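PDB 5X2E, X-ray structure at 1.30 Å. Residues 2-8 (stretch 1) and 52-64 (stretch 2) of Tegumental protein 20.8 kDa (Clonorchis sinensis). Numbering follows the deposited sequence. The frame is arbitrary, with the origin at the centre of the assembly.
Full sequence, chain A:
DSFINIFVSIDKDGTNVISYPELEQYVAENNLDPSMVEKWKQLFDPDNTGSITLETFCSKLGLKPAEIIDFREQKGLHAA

Stretch 1 2-8: SFINIFV
Stretch 2 52-64: ITLETFCSKLGLK

Three phenylalanines and three leucines dominate a contact that contains no hydrogen bond between the two stretches. At its centre the edge of the Phe-7 ring points toward the face of Phe-57, with centroids 4.9 Å apart, planes at 51° and Phe-7 CD1 3.6 Å from Phe-57 CD1. Both side chains adopt chi1 t, with chi2 97° for Phe-7 and -100° for Phe-57.

The rings are carried by two α-helices, 3-8 and 54-61, that run nearly antiparallel at 163°, their axes approaching to 11.8 Å. This spacing leaves room for large side chains between the backbones. The register runs accordingly in opposite senses along the two helices: the CA of Phe-7 lies 8.1 Å from the CA of Leu-54, and the CA of Phe-3 lies 8.5 Å from the CA of Leu-61.

Each phenylalanine of the first helix also receives a leucine methyl over one ring face. Leu-54 CD1 (chi1 t, chi2 p) sits 3.9 Å from the Phe-7 centroid, only 13° off the normal. Leu-61 CD1 (m, t) lies 4.3 Å from the Phe-3 centroid, 27° off the normal; Phe-3 has chi1 -77° and chi2 -59°. The Phe-3 carbonyl O meets the edge of the Phe-57 ring, 3.5 Å from CZ, while accepting the helical bond from Phe-7 N (2.9 Å from N to O).

Both helices begin with a side-chain cap: Ser-2 OG accepts from Asn-5 N at 3.1 Å, and Thr-53 OG1, from the last residue of a strand, accepts from Thr-56 N at 3.1 Å; both caps have chi1 p. Gly-62 leaves the second helix at phi/psi 76/30. Leu-63 follows in extended conformation (-104/168), its N hydrogen-bonded to Cys-58 O at 3.0 Å, and directs CD1 to 4.1 Å from Ile-4 CG1; both side chains are m, t.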

# COMPACT_ATOMS: atom_id res chain seq x y z
N SER A 2 -7.21 -4.50 -7.33
CA SER A 2 -5.86 -4.36 -7.87
C SER A 2 -4.85 -3.96 -6.81
O SER A 2 -5.22 -3.46 -5.76
CB SER A 2 -5.85 -3.31 -8.98
OG SER A 2 -6.18 -2.04 -8.42
N PHE A 3 -3.57 -4.14 -7.10
CA PHE A 3 -2.56 -3.63 -6.20
C PHE A 3 -2.65 -2.11 -6.06
O PHE A 3 -2.37 -1.59 -4.98
CB PHE A 3 -1.17 -4.04 -6.66
CG PHE A 3 -0.83 -5.46 -6.37
CD1 PHE A 3 -0.84 -5.93 -5.07
CD2 PHE A 3 -0.46 -6.32 -7.39
CE1 PHE A 3 -0.51 -7.25 -4.78
CE2 PHE A 3 -0.12 -7.63 -7.10
CZ PHE A 3 -0.16 -8.09 -5.79
N ILE A 4 -3.04 -1.42 -7.13
CA ILE A 4 -3.20 0.04 -7.09
C ILE A 4 -4.22 0.42 -6.01
O ILE A 4 -3.95 1.24 -5.11
CB ILE A 4 -3.64 0.60 -8.49
CG1 ILE A 4 -2.50 0.43 -9.50
CG2 ILE A 4 -4.01 2.05 -8.38
CD1 ILE A 4 -2.90 0.45 -10.98
N ASN A 5 -5.37 -0.22 -6.08
CA ASN A 5 -6.44 -0.04 -5.11
C ASN A 5 -6.02 -0.40 -3.68
O ASN A 5 -6.30 0.34 -2.73
CB ASN A 5 -7.59 -0.92 -5.55
CG ASN A 5 -8.87 -0.67 -4.80
OD1 ASN A 5 -8.88 -0.17 -3.68
ND2 ASN A 5 -9.97 -1.07 -5.42
N ILE A 6 -5.35 -1.54 -3.52
CA ILE A 6 -5.00 -2.00 -2.18
C ILE A 6 -3.99 -1.03 -1.54
O ILE A 6 -4.11 -0.72 -0.36
CB ILE A 6 -4.48 -3.46 -2.22
CG1 ILE A 6 -5.64 -4.40 -2.63
CG2 ILE A 6 -3.88 -3.88 -0.87
CD1 ILE A 6 -5.21 -5.77 -3.14
N PHE A 7 -3.04 -0.53 -2.33
CA PHE A 7 -2.07 0.44 -1.79
C PHE A 7 -2.82 1.64 -1.22
O PHE A 7 -2.57 2.09 -0.10
CB PHE A 7 -1.07 0.95 -2.85
CG PHE A 7 -0.05 1.87 -2.27
CD1 PHE A 7 1.19 1.37 -1.91
CD2 PHE A 7 -0.32 3.23 -2.09
CE1 PHE A 7 2.15 2.19 -1.33
CE2 PHE A 7 0.63 4.06 -1.50
CZ PHE A 7 1.86 3.54 -1.13
N VAL A 8 -3.71 2.20 -2.04
CA VAL A 8 -4.48 3.35 -1.59
C VAL A 8 -5.34 3.03 -0.38
O VAL A 8 -5.39 3.81 0.58
CB VAL A 8 -5.32 3.91 -2.76
CG1 VAL A 8 -6.34 4.94 -2.25
CG2 VAL A 8 -4.37 4.52 -3.79
N ILE A 52 7.01 1.23 3.88
CA ILE A 52 6.90 0.84 2.49
C ILE A 52 6.52 2.05 1.67
O ILE A 52 5.41 2.56 1.76
CB ILE A 52 5.86 -0.29 2.33
CG1 ILE A 52 6.36 -1.62 2.96
CG2 ILE A 52 5.49 -0.46 0.86
CD1 ILE A 52 5.28 -2.64 3.23
N THR A 53 7.42 2.54 0.83
CA THR A 53 7.12 3.72 0.03
C THR A 53 6.38 3.35 -1.25
O THR A 53 6.52 2.23 -1.79
CB THR A 53 8.40 4.50 -0.36
OG1 THR A 53 9.20 3.68 -1.23
CG2 THR A 53 9.20 4.86 0.87
N LEU A 54 5.62 4.31 -1.75
CA LEU A 54 4.98 4.15 -3.04
C LEU A 54 6.03 3.80 -4.11
O LEU A 54 5.78 2.94 -4.97
CB LEU A 54 4.24 5.44 -3.40
CG LEU A 54 3.58 5.40 -4.77
CD1 LEU A 54 2.60 4.25 -4.86
CD2 LEU A 54 2.86 6.74 -5.00
N GLU A 55 7.21 4.45 -4.04
CA GLU A 55 8.28 4.23 -5.03
C GLU A 55 8.72 2.75 -5.08
O GLU A 55 8.87 2.16 -6.14
CB GLU A 55 9.50 5.13 -4.74
CG GLU A 55 9.28 6.62 -5.03
CD GLU A 55 9.17 6.96 -6.51
OE1 GLU A 55 9.70 6.25 -7.38
OE2 GLU A 55 8.54 7.95 -6.82
N THR A 56 8.96 2.16 -3.92
CA THR A 56 9.47 0.78 -3.88
C THR A 56 8.37 -0.20 -4.26
O THR A 56 8.61 -1.19 -4.95
CB THR A 56 10.05 0.47 -2.50
OG1 THR A 56 11.14 1.39 -2.25
CG2 THR A 56 10.58 -0.94 -2.47
N PHE A 57 7.16 0.07 -3.77
CA PHE A 57 5.99 -0.72 -4.13
C PHE A 57 5.87 -0.77 -5.66
O PHE A 57 5.76 -1.85 -6.26
CB PHE A 57 4.75 -0.11 -3.46
CG PHE A 57 3.47 -0.82 -3.72
CD1 PHE A 57 2.59 -0.34 -4.69
CD2 PHE A 57 3.08 -1.91 -2.95
CE1 PHE A 57 1.35 -0.97 -4.89
CE2 PHE A 57 1.87 -2.51 -3.14
CZ PHE A 57 1.00 -2.03 -4.11
N CYS A 58 5.95 0.40 -6.29
CA CYS A 58 5.78 0.48 -7.73
C CYS A 58 6.93 -0.19 -8.49
O CYS A 58 6.72 -0.87 -9.50
CB CYS A 58 5.64 1.93 -8.18
SG CYS A 58 4.06 2.68 -7.78
N SER A 59 8.15 0.03 -8.04
CA SER A 59 9.29 -0.60 -8.70
C SER A 59 9.19 -2.13 -8.70
O SER A 59 9.51 -2.79 -9.68
CB SER A 59 10.59 -0.14 -8.05
OG SER A 59 10.79 1.24 -8.31
N LYS A 60 8.74 -2.69 -7.58
CA LYS A 60 8.64 -4.14 -7.46
C LYS A 60 7.53 -4.71 -8.34
O LYS A 60 7.65 -5.81 -8.85
CB LYS A 60 8.42 -4.57 -6.01
CG LYS A 60 9.60 -4.28 -5.10
CD LYS A 60 10.83 -5.14 -5.43
CE LYS A 60 11.99 -4.75 -4.52
NZ LYS A 60 13.21 -5.59 -4.72
N LEU A 61 6.46 -3.94 -8.51
CA LEU A 61 5.29 -4.45 -9.22
C LEU A 61 5.23 -4.02 -10.68
O LEU A 61 4.34 -4.44 -11.41
CB LEU A 61 4.01 -4.00 -8.50
CG LEU A 61 3.87 -4.61 -7.10
CD1 LEU A 61 2.72 -3.98 -6.34
CD2 LEU A 61 3.66 -6.10 -7.23
N GLY A 62 6.14 -3.14 -11.11
CA GLY A 62 6.10 -2.62 -12.47
C GLY A 62 5.03 -1.55 -12.70
O GLY A 62 4.52 -1.43 -13.81
N LEU A 63 4.70 -0.80 -11.65
CA LEU A 63 3.73 0.30 -11.73
C LEU A 63 4.47 1.63 -11.73
O LEU A 63 5.67 1.68 -11.44
CB LEU A 63 2.75 0.23 -10.55
CG LEU A 63 1.94 -1.06 -10.38
CD1 LEU A 63 1.27 -1.11 -9.00
CD2 LEU A 63 0.93 -1.23 -11.53
N LYS A 64 3.77 2.72 -12.04
CA LYS A 64 4.33 4.06 -11.87
C LYS A 64 3.58 4.75 -10.74
O LYS A 64 2.41 4.48 -10.54
CB LYS A 64 4.26 4.86 -13.17
CG LYS A 64 4.98 4.17 -14.32
CD LYS A 64 4.77 4.86 -15.66
CE LYS A 64 5.37 4.04 -16.81
NZ LYS A 64 6.58 4.68 -17.42